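Side-chain contacts in 3-chlorocatechol 1,2-dioxygenase (PDB 2BOY), which probably cleaves catechol rings, chlorinated ones included, between the two hydroxyl-bearing carbons, using a non-haem ferric iron and molecular oxygen: residues L51-E56 / S218-A223; A58-A63 / S72-P77; P77-G82 / L121-Q126; G155-R160 / L192-A197. All blocks are in the same frame, centred on the assembly; numbering follows the deposited sequence. Where two conformers were deposited one is given.

Contact 1. Residues L51-E56 / S218-A223; sequences LDVFFE and SDVANA. With LPP (2-(hexadecanoyloxy)-1-[(phosphonooxy)methyl]ethyl hexadecanoate), chain B; BHO (benzhydroxamic acid), chain J.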
# COMPACT_ATOMS: atom_id res chain seq x y z
N LEU A 51 0.38 -8.12 -2.66
CA LEU A 51 0.54 -7.63 -4.02
C LEU A 51 0.31 -8.75 -5.03
O LEU A 51 -0.35 -8.53 -6.07
CB LEU A 51 1.94 -7.04 -4.21
CG LEU A 51 2.17 -5.82 -3.28
CD1 LEU A 51 3.65 -5.40 -3.34
CD2 LEU A 51 1.23 -4.67 -3.63
N ASP A 52 0.85 -9.94 -4.74
CA ASP A 52 0.71 -11.07 -5.64
C ASP A 52 -0.73 -11.54 -5.77
O ASP A 52 -1.13 -11.98 -6.86
CB ASP A 52 1.60 -12.25 -5.24
CG ASP A 52 3.05 -12.03 -5.60
OD1 ASP A 52 3.40 -10.97 -6.20
OD2 ASP A 52 3.92 -12.85 -5.29
N VAL A 53 -1.53 -11.42 -4.70
CA VAL A 53 -2.96 -11.75 -4.79
C VAL A 53 -3.70 -10.79 -5.75
O VAL A 53 -4.40 -11.21 -6.69
CB VAL A 53 -3.64 -11.77 -3.41
CG1 VAL A 53 -5.19 -11.77 -3.52
CG2 VAL A 53 -3.20 -13.02 -2.67
N PHE A 54 -3.51 -9.49 -5.53
CA PHE A 54 -4.37 -8.50 -6.17
C PHE A 54 -3.84 -7.85 -7.43
O PHE A 54 -4.63 -7.35 -8.25
CB PHE A 54 -4.72 -7.41 -5.13
CG PHE A 54 -5.66 -7.90 -4.06
CD1 PHE A 54 -6.96 -8.21 -4.39
CD2 PHE A 54 -5.22 -8.10 -2.76
CE1 PHE A 54 -7.85 -8.67 -3.39
CE2 PHE A 54 -6.08 -8.59 -1.79
CZ PHE A 54 -7.39 -8.85 -2.11
N PHE A 55 -2.53 -7.83 -7.58
CA PHE A 55 -1.90 -7.07 -8.67
C PHE A 55 -1.03 -7.86 -9.62
O PHE A 55 -0.89 -7.45 -10.77
CB PHE A 55 -1.11 -5.89 -8.14
CG PHE A 55 -1.92 -4.99 -7.28
CD1 PHE A 55 -1.70 -4.96 -5.92
CD2 PHE A 55 -2.95 -4.22 -7.83
CE1 PHE A 55 -2.51 -4.15 -5.08
CE2 PHE A 55 -3.76 -3.42 -7.00
CZ PHE A 55 -3.54 -3.39 -5.63
N GLU A 56 -0.39 -8.94 -9.17
CA GLU A 56 0.54 -9.63 -10.10
C GLU A 56 -0.14 -10.10 -11.41
O GLU A 56 0.48 -10.04 -12.48
CB GLU A 56 1.35 -10.77 -9.44
CG GLU A 56 2.54 -11.26 -10.27
CD GLU A 56 3.17 -12.57 -9.82
OE1 GLU A 56 4.02 -13.09 -10.59
OE2 GLU A 56 2.81 -13.11 -8.75
N SER A 218 -13.31 -18.46 -10.14
CA SER A 218 -13.32 -17.40 -9.16
C SER A 218 -12.02 -17.42 -8.34
O SER A 218 -12.03 -17.40 -7.11
CB SER A 218 -14.56 -17.50 -8.25
OG SER A 218 -14.86 -18.84 -7.94
N ASP A 219 -10.90 -17.50 -9.04
CA ASP A 219 -9.59 -17.47 -8.40
C ASP A 219 -9.44 -16.13 -7.71
O ASP A 219 -9.52 -15.07 -8.36
CB ASP A 219 -8.54 -17.60 -9.49
CG ASP A 219 -7.13 -17.61 -8.99
OD1 ASP A 219 -6.84 -17.65 -7.75
OD2 ASP A 219 -6.19 -17.55 -9.81
N VAL A 220 -9.24 -16.16 -6.38
CA VAL A 220 -8.96 -14.89 -5.65
C VAL A 220 -7.81 -14.05 -6.34
O VAL A 220 -7.82 -12.80 -6.32
CB VAL A 220 -8.60 -15.16 -4.15
CG1 VAL A 220 -7.31 -15.87 -4.07
CG2 VAL A 220 -8.56 -13.82 -3.34
N ALA A 221 -6.85 -14.74 -6.92
CA ALA A 221 -5.70 -14.08 -7.56
C ALA A 221 -5.91 -13.75 -9.05
O ALA A 221 -5.03 -13.15 -9.67
CB ALA A 221 -4.44 -14.97 -7.39
N ASN A 222 -7.03 -14.16 -9.63
CA ASN A 222 -7.34 -13.84 -11.05
C ASN A 222 -6.27 -14.30 -12.03
O ASN A 222 -5.99 -13.63 -13.04
CB ASN A 222 -7.58 -12.34 -11.24
CG ASN A 222 -8.92 -11.92 -10.74
OD1 ASN A 222 -9.03 -11.13 -9.78
ND2 ASN A 222 -9.97 -12.45 -11.35
N ALA A 223 -5.69 -15.47 -11.74
CA ALA A 223 -4.56 -15.95 -12.53
C ALA A 223 -4.88 -17.18 -13.39
O ALA A 223 -3.96 -17.79 -13.96
CB ALA A 223 -3.36 -16.26 -11.58
C7 LPP B . 13.68 2.17 -7.68
O9 LPP B . 13.25 3.55 -7.73
O27 LPP B . 12.43 2.84 -10.73
C11 LPP B . 12.62 3.98 -6.47
O10 LPP B . 13.11 4.92 -5.85
C12 LPP B . 11.36 3.31 -5.95
C13 LPP B . 10.18 3.64 -6.85
C14 LPP B . 8.94 4.00 -6.04
C15 LPP B . 7.82 2.99 -6.29
C16 LPP B . 6.48 3.58 -5.92
C17 LPP B . 5.45 2.50 -5.75
C18 LPP B . 4.12 3.14 -5.43
C19 LPP B . 3.09 2.10 -5.03
C20 LPP B . 1.74 2.41 -5.69
C21 LPP B . 1.30 3.84 -5.44
C22 LPP B . 0.43 3.95 -4.20
C23 LPP B . -0.93 4.51 -4.57
C24 LPP B . -1.82 3.40 -5.10
C29 LPP B . 11.36 2.55 -10.20
C30 LPP B . 10.26 1.89 -11.00
C31 LPP B . 8.91 2.23 -10.36
C32 LPP B . 7.91 2.66 -11.42
C33 LPP B . 6.51 2.86 -10.82
C34 LPP B . 5.70 1.57 -10.91
C35 LPP B . 4.43 1.66 -10.09
C36 LPP B . 3.65 0.37 -10.22
C37 LPP B . 3.10 -0.07 -8.89
C38 LPP B . 2.50 -1.47 -8.99
C39 LPP B . 2.19 -1.99 -7.60
C40 LPP B . 0.85 -1.45 -7.07
C41 LPP B . 0.94 -1.21 -5.56
C42 LPP B . -0.41 -0.84 -4.92
C43 LPP B . -0.39 -1.13 -3.42
C44 LPP B . -1.57 -0.53 -2.66
C1 BHO J . -0.39 -17.84 -4.82
C2 BHO J . -0.62 -16.67 -5.70
C3 BHO J . -1.02 -15.47 -5.12
C4 BHO J . -1.22 -15.41 -3.73
C5 BHO J . -1.01 -16.51 -2.92
C6 BHO J . -0.61 -17.74 -3.46
C BHO J . 0.04 -19.12 -5.45
O1 BHO J . -0.29 -19.31 -6.57
N BHO J . 0.71 -20.09 -4.86
O2 BHO J . 1.74 -19.92 -4.18
O HOH W 1 -2.52 -11.77 -9.14
O HOH W 2 -6.86 -10.76 -7.86
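The Phe54 ring carries Val53 CG1 over its centre, 3.6 Å above the ring plane. The Phe55 ring has the phospholipid chain atom C40 over one face and Phe54 CB over the opposite face, toward the rim, and Phe55 CE1 lies 3.9 Å from lipid atom C42. A chi1 of 166° places Val53 CG1 anti to the backbone N, where it also meets Val220 CG2 at 3.9 Å; the same rotation leaves CG2 beside the N and within 3.3 Å of C4 of the benzhydroxamic acid ring.

The backbones approach closely at Val53 and Ala221. Ala221 CA lies 3.3 Å from Val53 O, a CA-H...O contact with 151° at the hydrogen. Two waters span the rest, one between Asp52 O and Ala221 O, the other between Val53 O and Val220 O. Asp219 stabilises the loop from within: OD1 accepts Ala221 N at 3.0 Å in an Asx turn, and OD2 accepts Ala223 N while also forming a salt bridge with Arg188. Asp52 OD1 turns to Tyr31 OH of the second subunit.

Asp52 and Val53, at the end of helix 47-54, form part of the wall of the aromatic ligand pocket of this intradiol dioxygenase; the type I turn from Asp219 to Asn222 backs them, with Ala221 CB at the pocket margin, 4.1 Å from ligand atom C3.

Contact 2. Residues A58-A63 / S72-P77; sequences AIESVA and SSIQGP. With BHO (benzhydroxamic acid), chain J.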
# COMPACT_ATOMS: atom_id res chain seq x y z
N ALA A 58 -2.26 -8.63 -13.22
CA ALA A 58 -2.26 -7.49 -14.17
C ALA A 58 -0.86 -7.28 -14.74
O ALA A 58 -0.70 -7.00 -15.93
CB ALA A 58 -2.75 -6.20 -13.48
N ILE A 59 0.14 -7.36 -13.88
CA ILE A 59 1.53 -7.19 -14.32
C ILE A 59 1.88 -8.33 -15.31
O ILE A 59 2.48 -8.12 -16.41
CB ILE A 59 2.47 -7.20 -13.09
CG1 ILE A 59 2.24 -5.95 -12.21
CG2 ILE A 59 3.95 -7.42 -13.54
CD1 ILE A 59 2.87 -4.62 -12.77
N GLU A 60 1.54 -9.55 -14.92
CA GLU A 60 1.83 -10.71 -15.76
C GLU A 60 1.08 -10.65 -17.11
O GLU A 60 1.61 -11.06 -18.13
CB GLU A 60 1.49 -11.99 -15.00
CG GLU A 60 2.22 -13.22 -15.55
CD GLU A 60 1.52 -13.79 -16.80
OE1 GLU A 60 0.30 -13.59 -16.98
OE2 GLU A 60 2.21 -14.43 -17.58
N SER A 61 -0.14 -10.15 -17.09
CA SER A 61 -0.92 -10.05 -18.32
C SER A 61 -0.22 -9.08 -19.32
O SER A 61 -0.18 -9.36 -20.52
CB SER A 61 -2.32 -9.56 -18.01
OG SER A 61 -3.04 -9.39 -19.21
N VAL A 62 0.39 -8.00 -18.85
CA VAL A 62 1.14 -7.16 -19.81
C VAL A 62 2.42 -7.85 -20.31
O VAL A 62 2.75 -7.78 -21.50
CB VAL A 62 1.40 -5.65 -19.39
CG1 VAL A 62 0.71 -5.25 -18.16
CG2 VAL A 62 2.87 -5.25 -19.44
N ALA A 63 3.13 -8.50 -19.39
CA ALA A 63 4.33 -9.27 -19.73
C ALA A 63 4.01 -10.35 -20.76
O ALA A 63 4.80 -10.59 -21.71
CB ALA A 63 4.89 -9.92 -18.46
N SER A 72 1.53 -18.42 -20.08
CA SER A 72 2.29 -18.16 -18.85
C SER A 72 1.30 -17.78 -17.76
O SER A 72 0.14 -17.50 -18.07
CB SER A 72 3.26 -16.99 -19.06
OG SER A 72 2.53 -15.90 -19.60
N SER A 73 1.78 -17.69 -16.51
CA SER A 73 0.93 -17.19 -15.42
C SER A 73 1.75 -16.55 -14.31
O SER A 73 2.99 -16.51 -14.39
CB SER A 73 0.02 -18.29 -14.87
OG SER A 73 -0.99 -17.68 -14.05
N ILE A 74 1.08 -16.05 -13.26
CA ILE A 74 1.83 -15.43 -12.16
C ILE A 74 2.73 -16.45 -11.49
O ILE A 74 2.44 -17.65 -11.51
CB ILE A 74 0.92 -14.75 -11.10
CG1 ILE A 74 0.09 -15.81 -10.33
CG2 ILE A 74 -0.04 -13.70 -11.76
CD1 ILE A 74 -0.68 -15.21 -9.15
N GLN A 75 3.80 -15.97 -10.87
CA GLN A 75 4.63 -16.83 -10.03
C GLN A 75 3.98 -17.04 -8.64
O GLN A 75 4.07 -18.13 -8.05
CB GLN A 75 6.00 -16.18 -9.82
CG GLN A 75 6.96 -17.10 -9.02
CD GLN A 75 8.35 -16.56 -8.91
OE1 GLN A 75 8.86 -16.40 -7.79
NE2 GLN A 75 8.97 -16.26 -10.03
N GLY A 76 3.39 -15.98 -8.09
CA GLY A 76 2.94 -16.00 -6.70
C GLY A 76 4.14 -15.92 -5.74
O GLY A 76 5.32 -15.84 -6.17
N PRO A 77 3.87 -15.89 -4.44
CA PRO A 77 4.90 -15.58 -3.44
C PRO A 77 5.55 -16.77 -2.76
O PRO A 77 6.36 -16.56 -1.83
CB PRO A 77 4.10 -14.77 -2.38
CG PRO A 77 2.78 -15.51 -2.35
CD PRO A 77 2.51 -15.93 -3.83
C1 BHO J . -0.39 -17.84 -4.82
C2 BHO J . -0.62 -16.67 -5.70
C3 BHO J . -1.02 -15.47 -5.12
C4 BHO J . -1.22 -15.41 -3.73
C5 BHO J . -1.01 -16.51 -2.92
C6 BHO J . -0.61 -17.74 -3.46
C BHO J . 0.04 -19.12 -5.45
O1 BHO J . -0.29 -19.31 -6.57
N BHO J . 0.71 -20.09 -4.86
O2 BHO J . 1.74 -19.92 -4.18
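The chain is extended at 72-74 and runs back past helix 56-64, and the two backbones are nearest at Glu60 and Ile74, whose CA atoms are 5.9 Å apart. The contact joins the last helix of the N-terminal helical region to the loop that leads into the aromatic ligand pocket of this intradiol dioxygenase.

Glu60 carries the contact. Its chain bends at chi2 (-81°), which lays CG along the Ser73 carbonyl, 3.6 Å from Ser73 O, and brings the carboxylate to Ser72. There Ser72 OG donates to Glu60 OE2 in a short bond of 2.5 Å that meets the oxygen almost head-on. Ser72 OG also bonds to Asn67 ND2. The second carboxylate oxygen, OE1, forms a salt bridge with Lys225, whose NZ bonds to Ser72 O as well; this nearby positive charge would be expected to favour an ionised Glu60. Ser73 OG turns the other way, to Ala223 O.

Ile74 divides its branches between helix and ligand. CG2, beside the backbone N, packs 4.0 Å from Glu60 CB, while the other branch leads away from the helix until CD1 stands 3.7 Å from C2 of benzhydroxamic acid.

Contact 3. Residues P77-G82 / L121-Q126; sequences PYFIPG and LLDMWQ. With BHO (benzhydroxamic acid), chain J.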
# COMPACT_ATOMS: atom_id res chain seq x y z
N PRO A 77 3.87 -15.89 -4.44
CA PRO A 77 4.90 -15.58 -3.44
C PRO A 77 5.55 -16.77 -2.76
O PRO A 77 6.36 -16.56 -1.83
CB PRO A 77 4.10 -14.77 -2.38
CG PRO A 77 2.78 -15.51 -2.35
CD PRO A 77 2.51 -15.93 -3.83
N TYR A 78 5.23 -17.99 -3.18
CA TYR A 78 5.67 -19.17 -2.47
C TYR A 78 6.72 -20.03 -3.15
O TYR A 78 6.95 -21.16 -2.71
CB TYR A 78 4.45 -20.06 -2.11
CG TYR A 78 3.47 -19.38 -1.17
CD1 TYR A 78 3.87 -18.31 -0.34
CD2 TYR A 78 2.17 -19.82 -1.10
CE1 TYR A 78 2.92 -17.71 0.54
CE2 TYR A 78 1.23 -19.23 -0.25
CZ TYR A 78 1.61 -18.19 0.57
OH TYR A 78 0.63 -17.66 1.39
N PHE A 79 7.37 -19.51 -4.19
CA PHE A 79 8.49 -20.26 -4.77
C PHE A 79 9.63 -20.27 -3.77
O PHE A 79 9.86 -19.25 -3.10
CB PHE A 79 9.03 -19.57 -6.04
CG PHE A 79 10.26 -20.21 -6.60
CD1 PHE A 79 10.23 -21.52 -7.10
CD2 PHE A 79 11.48 -19.50 -6.66
CE1 PHE A 79 11.38 -22.11 -7.61
CE2 PHE A 79 12.65 -20.09 -7.20
CZ PHE A 79 12.61 -21.39 -7.66
N ILE A 80 10.34 -21.40 -3.68
CA ILE A 80 11.56 -21.52 -2.89
C ILE A 80 12.67 -22.19 -3.73
O ILE A 80 12.50 -23.34 -4.22
CB ILE A 80 11.29 -22.34 -1.58
CG1 ILE A 80 10.14 -21.72 -0.72
CG2 ILE A 80 12.61 -22.50 -0.80
CD1 ILE A 80 10.54 -20.48 0.19
N PRO A 81 13.79 -21.49 -3.92
CA PRO A 81 14.88 -22.02 -4.73
C PRO A 81 15.54 -23.19 -4.04
O PRO A 81 15.38 -23.36 -2.82
CB PRO A 81 15.88 -20.84 -4.80
CG PRO A 81 15.63 -20.11 -3.49
CD PRO A 81 14.10 -20.13 -3.42
N GLY A 82 16.26 -23.98 -4.82
CA GLY A 82 17.02 -25.06 -4.26
C GLY A 82 16.34 -26.42 -4.14
O GLY A 82 16.92 -27.31 -3.52
N LEU A 121 15.14 -27.61 -17.94
CA LEU A 121 15.07 -27.78 -16.49
C LEU A 121 13.73 -27.22 -16.06
O LEU A 121 13.35 -26.11 -16.49
CB LEU A 121 16.21 -27.04 -15.76
CG LEU A 121 17.68 -27.55 -15.71
CD1 LEU A 121 18.07 -28.63 -16.73
CD2 LEU A 121 18.68 -26.39 -15.79
N LEU A 122 12.99 -27.99 -15.26
CA LEU A 122 11.69 -27.53 -14.76
C LEU A 122 11.71 -27.59 -13.24
O LEU A 122 12.09 -28.62 -12.67
CB LEU A 122 10.51 -28.39 -15.29
CG LEU A 122 10.23 -28.42 -16.80
CD1 LEU A 122 11.03 -29.55 -17.44
CD2 LEU A 122 8.77 -28.58 -17.08
N ASP A 123 11.32 -26.49 -12.61
CA ASP A 123 11.18 -26.40 -11.18
C ASP A 123 9.68 -26.46 -10.94
O ASP A 123 8.96 -25.62 -11.46
CB ASP A 123 11.70 -25.04 -10.72
CG ASP A 123 12.61 -25.12 -9.53
OD1 ASP A 123 13.66 -24.47 -9.52
OD2 ASP A 123 12.36 -25.80 -8.52
N MET A 124 9.21 -27.39 -10.11
CA MET A 124 7.75 -27.47 -9.88
C MET A 124 7.47 -27.42 -8.39
O MET A 124 8.24 -27.97 -7.62
CB MET A 124 7.20 -28.76 -10.48
CG MET A 124 5.67 -28.78 -10.72
SD MET A 124 4.63 -29.16 -9.23
CE MET A 124 4.33 -30.93 -9.41
N TRP A 125 6.46 -26.64 -7.99
CA TRP A 125 6.04 -26.64 -6.59
C TRP A 125 4.54 -26.61 -6.53
O TRP A 125 3.88 -26.10 -7.44
CB TRP A 125 6.69 -25.48 -5.76
CG TRP A 125 6.31 -24.06 -6.12
CD1 TRP A 125 5.55 -23.21 -5.38
CD2 TRP A 125 6.76 -23.29 -7.27
NE1 TRP A 125 5.47 -21.98 -5.98
CE2 TRP A 125 6.17 -22.00 -7.16
CE3 TRP A 125 7.56 -23.59 -8.40
CZ2 TRP A 125 6.35 -20.98 -8.14
CZ3 TRP A 125 7.74 -22.58 -9.38
CH2 TRP A 125 7.13 -21.30 -9.24
N GLN A 126 4.00 -27.15 -5.44
CA GLN A 126 2.57 -27.27 -5.31
C GLN A 126 2.30 -27.42 -3.83
O GLN A 126 3.21 -27.75 -3.06
CB GLN A 126 2.04 -28.51 -6.06
CG GLN A 126 2.54 -29.87 -5.42
CD GLN A 126 1.87 -31.07 -6.01
OE1 GLN A 126 2.34 -31.64 -6.99
NE2 GLN A 126 0.75 -31.48 -5.40
C1 BHO J . -0.39 -17.84 -4.82
C2 BHO J . -0.62 -16.67 -5.70
C3 BHO J . -1.02 -15.47 -5.12
C4 BHO J . -1.22 -15.41 -3.73
C5 BHO J . -1.01 -16.51 -2.92
C6 BHO J . -0.61 -17.74 -3.46
C BHO J . 0.04 -19.12 -5.45
O1 BHO J . -0.29 -19.31 -6.57
N BHO J . 0.71 -20.09 -4.86
O2 BHO J . 1.74 -19.92 -4.18
O HOH W 3 3.85 -19.34 -5.40
O HOH W 4 13.52 -24.67 -6.31
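Phe79 sets the edge of its ring on one face of the Trp125 indole, an edge-to-face pair with planes at 58° and the centroid of the phenyl 4.9 Å from that of the six-membered ring. CD1 leads: it stands 3.5 Å from Trp125 CZ3, toward the rim of the indole. Behind it the backbone joins in, because Phe79 CA lies 4.0 Å from the centroid of the five-membered ring, 25° off its normal, a CH-pi contact. A chi1 of 174° swings the phenyl away from its own N, and CA and ring edge lie along the same indole face.

Next along the rim, CE1 and CZ of the phenyl meet Asp123. Its carboxylate plane is perpendicular to the ring, and OD1 comes to 3.7 Å from Phe79 CZ near the ring plane. A water bonds both Asp123 OD2 and Ile80 O, joining strand 121-125 to the loop.

At the other end a second water, in the plane of the indole, takes hydrogens from Tyr78 N (2.9 Å) and Trp125 NE1 (3.2 Å) and gives one to O2 of benzhydroxamic acid. Tyr78 CD2 is 3.1 Å from that same O2, while its hydroxyl bonds to Tyr167.

Trp125 also stacks on the iron ligand His193. This is consistent with a second-shell role for Trp125: Phe79 and His193 lie on opposite indole faces, and its N-H reaches the bound benzhydroxamic acid through water.

Contact 4. Residues G155-R160 / L192-A197; sequences GRFTLR and LHWIIA. With FE (Fe (III) ion), chain I; BHO (benzhydroxamic acid), chain J.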
# COMPACT_ATOMS: atom_id res chain seq x y z
N GLY A 155 12.23 -34.72 -25.20
CA GLY A 155 11.54 -33.53 -24.68
C GLY A 155 10.45 -33.88 -23.66
O GLY A 155 9.59 -33.04 -23.37
N ARG A 156 10.51 -35.10 -23.11
CA ARG A 156 9.45 -35.64 -22.28
C ARG A 156 9.89 -35.94 -20.85
O ARG A 156 11.07 -36.12 -20.55
CB ARG A 156 8.88 -36.92 -22.91
CG ARG A 156 8.09 -36.68 -24.19
CD ARG A 156 7.47 -37.97 -24.79
NE ARG A 156 6.78 -37.68 -26.06
CZ ARG A 156 5.52 -37.22 -26.15
NH1 ARG A 156 4.78 -37.01 -25.06
NH2 ARG A 156 4.98 -36.97 -27.33
N PHE A 157 8.90 -36.04 -19.97
CA PHE A 157 9.14 -36.56 -18.63
C PHE A 157 7.80 -37.07 -18.12
O PHE A 157 6.72 -36.69 -18.63
CB PHE A 157 9.70 -35.47 -17.66
CG PHE A 157 8.75 -34.30 -17.44
CD1 PHE A 157 7.74 -34.36 -16.48
CD2 PHE A 157 8.84 -33.16 -18.22
CE1 PHE A 157 6.87 -33.30 -16.28
CE2 PHE A 157 7.96 -32.07 -18.05
CZ PHE A 157 6.99 -32.13 -17.06
N THR A 158 7.88 -37.92 -17.10
CA THR A 158 6.70 -38.42 -16.42
C THR A 158 6.95 -38.10 -14.98
O THR A 158 8.06 -38.38 -14.47
CB THR A 158 6.61 -39.96 -16.60
OG1 THR A 158 6.29 -40.26 -17.98
CG2 THR A 158 5.43 -40.53 -15.82
N LEU A 159 5.96 -37.52 -14.31
CA LEU A 159 6.14 -37.09 -12.92
C LEU A 159 5.01 -37.65 -12.07
O LEU A 159 3.83 -37.50 -12.43
CB LEU A 159 6.18 -35.55 -12.85
CG LEU A 159 6.26 -34.88 -11.44
CD1 LEU A 159 7.55 -35.27 -10.76
CD2 LEU A 159 6.14 -33.36 -11.55
N ARG A 160 5.37 -38.30 -10.95
CA ARG A 160 4.36 -38.77 -10.01
C ARG A 160 4.20 -37.80 -8.82
O ARG A 160 5.17 -37.41 -8.17
CB ARG A 160 4.69 -40.17 -9.48
CG ARG A 160 3.74 -40.66 -8.41
CD ARG A 160 3.91 -42.14 -8.00
NE ARG A 160 3.82 -42.27 -6.53
CZ ARG A 160 4.78 -42.79 -5.75
NH1 ARG A 160 5.89 -43.27 -6.29
NH2 ARG A 160 4.62 -42.85 -4.42
N LEU A 192 -0.51 -26.59 -10.11
CA LEU A 192 0.89 -26.95 -10.10
C LEU A 192 1.60 -25.73 -10.65
O LEU A 192 1.17 -25.22 -11.71
CB LEU A 192 1.14 -28.13 -11.03
CG LEU A 192 0.26 -29.36 -10.76
CD1 LEU A 192 0.66 -30.46 -11.74
CD2 LEU A 192 0.57 -29.79 -9.30
N HIS A 193 2.66 -25.28 -9.95
CA HIS A 193 3.51 -24.10 -10.38
C HIS A 193 4.71 -24.62 -11.16
O HIS A 193 5.28 -25.62 -10.76
CB HIS A 193 4.09 -23.41 -9.16
CG HIS A 193 3.12 -22.56 -8.39
ND1 HIS A 193 2.84 -21.27 -8.75
CD2 HIS A 193 2.41 -22.80 -7.25
CE1 HIS A 193 1.97 -20.75 -7.90
NE2 HIS A 193 1.68 -21.67 -6.99
N TRP A 194 5.19 -23.88 -12.19
CA TRP A 194 6.34 -24.35 -12.95
C TRP A 194 7.20 -23.15 -13.34
O TRP A 194 6.65 -22.11 -13.71
CB TRP A 194 5.89 -24.98 -14.27
CG TRP A 194 4.94 -26.13 -14.12
CD1 TRP A 194 3.58 -26.05 -13.97
CD2 TRP A 194 5.27 -27.52 -14.14
NE1 TRP A 194 3.07 -27.32 -13.85
CE2 TRP A 194 4.07 -28.24 -13.97
CE3 TRP A 194 6.47 -28.24 -14.26
CZ2 TRP A 194 4.03 -29.63 -13.95
CZ3 TRP A 194 6.43 -29.64 -14.23
CH2 TRP A 194 5.22 -30.31 -14.08
N ILE A 195 8.51 -23.30 -13.19
CA ILE A 195 9.48 -22.38 -13.84
C ILE A 195 10.31 -23.28 -14.72
O ILE A 195 10.90 -24.26 -14.24
CB ILE A 195 10.32 -21.61 -12.80
CG1 ILE A 195 9.44 -20.57 -12.08
CG2 ILE A 195 11.55 -20.87 -13.51
CD1 ILE A 195 10.10 -19.96 -10.82
N ILE A 196 10.37 -22.95 -16.01
CA ILE A 196 10.91 -23.84 -17.02
C ILE A 196 11.97 -23.06 -17.79
O ILE A 196 11.71 -21.93 -18.24
CB ILE A 196 9.77 -24.27 -17.96
CG1 ILE A 196 8.65 -24.94 -17.12
CG2 ILE A 196 10.28 -25.25 -19.08
CD1 ILE A 196 7.33 -25.03 -17.88
N ALA A 197 13.15 -23.65 -17.93
CA ALA A 197 14.28 -22.90 -18.46
C ALA A 197 15.21 -23.79 -19.31
O ALA A 197 15.40 -24.97 -19.02
CB ALA A 197 15.07 -22.31 -17.29
FE FE I . 0.20 -21.63 -5.39
C1 BHO J . -0.39 -17.84 -4.82
C2 BHO J . -0.62 -16.67 -5.70
C3 BHO J . -1.02 -15.47 -5.12
C4 BHO J . -1.22 -15.41 -3.73
C5 BHO J . -1.01 -16.51 -2.92
C6 BHO J . -0.61 -17.74 -3.46
C BHO J . 0.04 -19.12 -5.45
O1 BHO J . -0.29 -19.31 -6.57
N BHO J . 0.71 -20.09 -4.86
O2 BHO J . 1.74 -19.92 -4.18
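The interior of the beta-barrel domain, on the side of strand 187-197 turned from the iron, is filled here by Phe157 and Leu159 reaching toward Trp194. The strands themselves are not paired: even their nearest CA atoms, those of Leu159 and Leu192, are 11.8 Å apart, so the contact is made by side chains alone, meeting in the barrel interior.

Phe157 and Leu159, two residues apart on strand 156-162, both point inward, as alternation in a beta strand requires. Trp194 comes from the opposite direction and offers the far rim of its six-membered ring. Phe157 CZ lies 3.8 Å from Trp194 CZ3, and the two rings meet obliquely, centroids 5.9 Å apart and planes at 42°. Leu159 CD2 adds a looser contact of 4.1 Å with Trp194 CH2. A chi1 of 176° extends the Leu159 side chain toward the indole beside Phe157. All three residues are buried and their meeting surfaces apolar.

His193, the residue before Trp194, points the other way. Its NE2 binds the ferric iron at 2.2 Å, with Tyr133 and His191 as the other protein ligands. The nitrogen of benzhydroxamic acid, at the His193 ring edge and near its plane, also contacts the iron, at a distance that is doubtfully short. One strand thus presents a metal ligand on one side and apolar packing on the other.

Around these side chains, Trp194 also touches Phe105 of strand 102-110, Leu208 of strand 204-210 and Phe249 of strand 241-250, while Leu122 and Met124 of strand 121-125 pack on Phe157 and Leu159 respectively.

From the N terminus, helix 47-54 opens the long loop that contact 1 closes at residues 218-223, and the other three contacts nest inside it. Contact 2 closes first, a short loop between helix 56-64 and the chain at 72-77. Pro77 ends that contact and begins contact 3, which closes on strand 121-125; contact 4 follows in series, joining strands 156-162 and 187-197. None cross. Contacts 1 and 2 are tied by Glu56 with Gln75 and by Ala223 with Ser73, whereas contacts 3 and 4 are joined because strands 121-125 and 187-197 pair antiparallel in the sheet. Helices, pocket loops and barrel thus converge on benzhydroxamic acid, which all four touch.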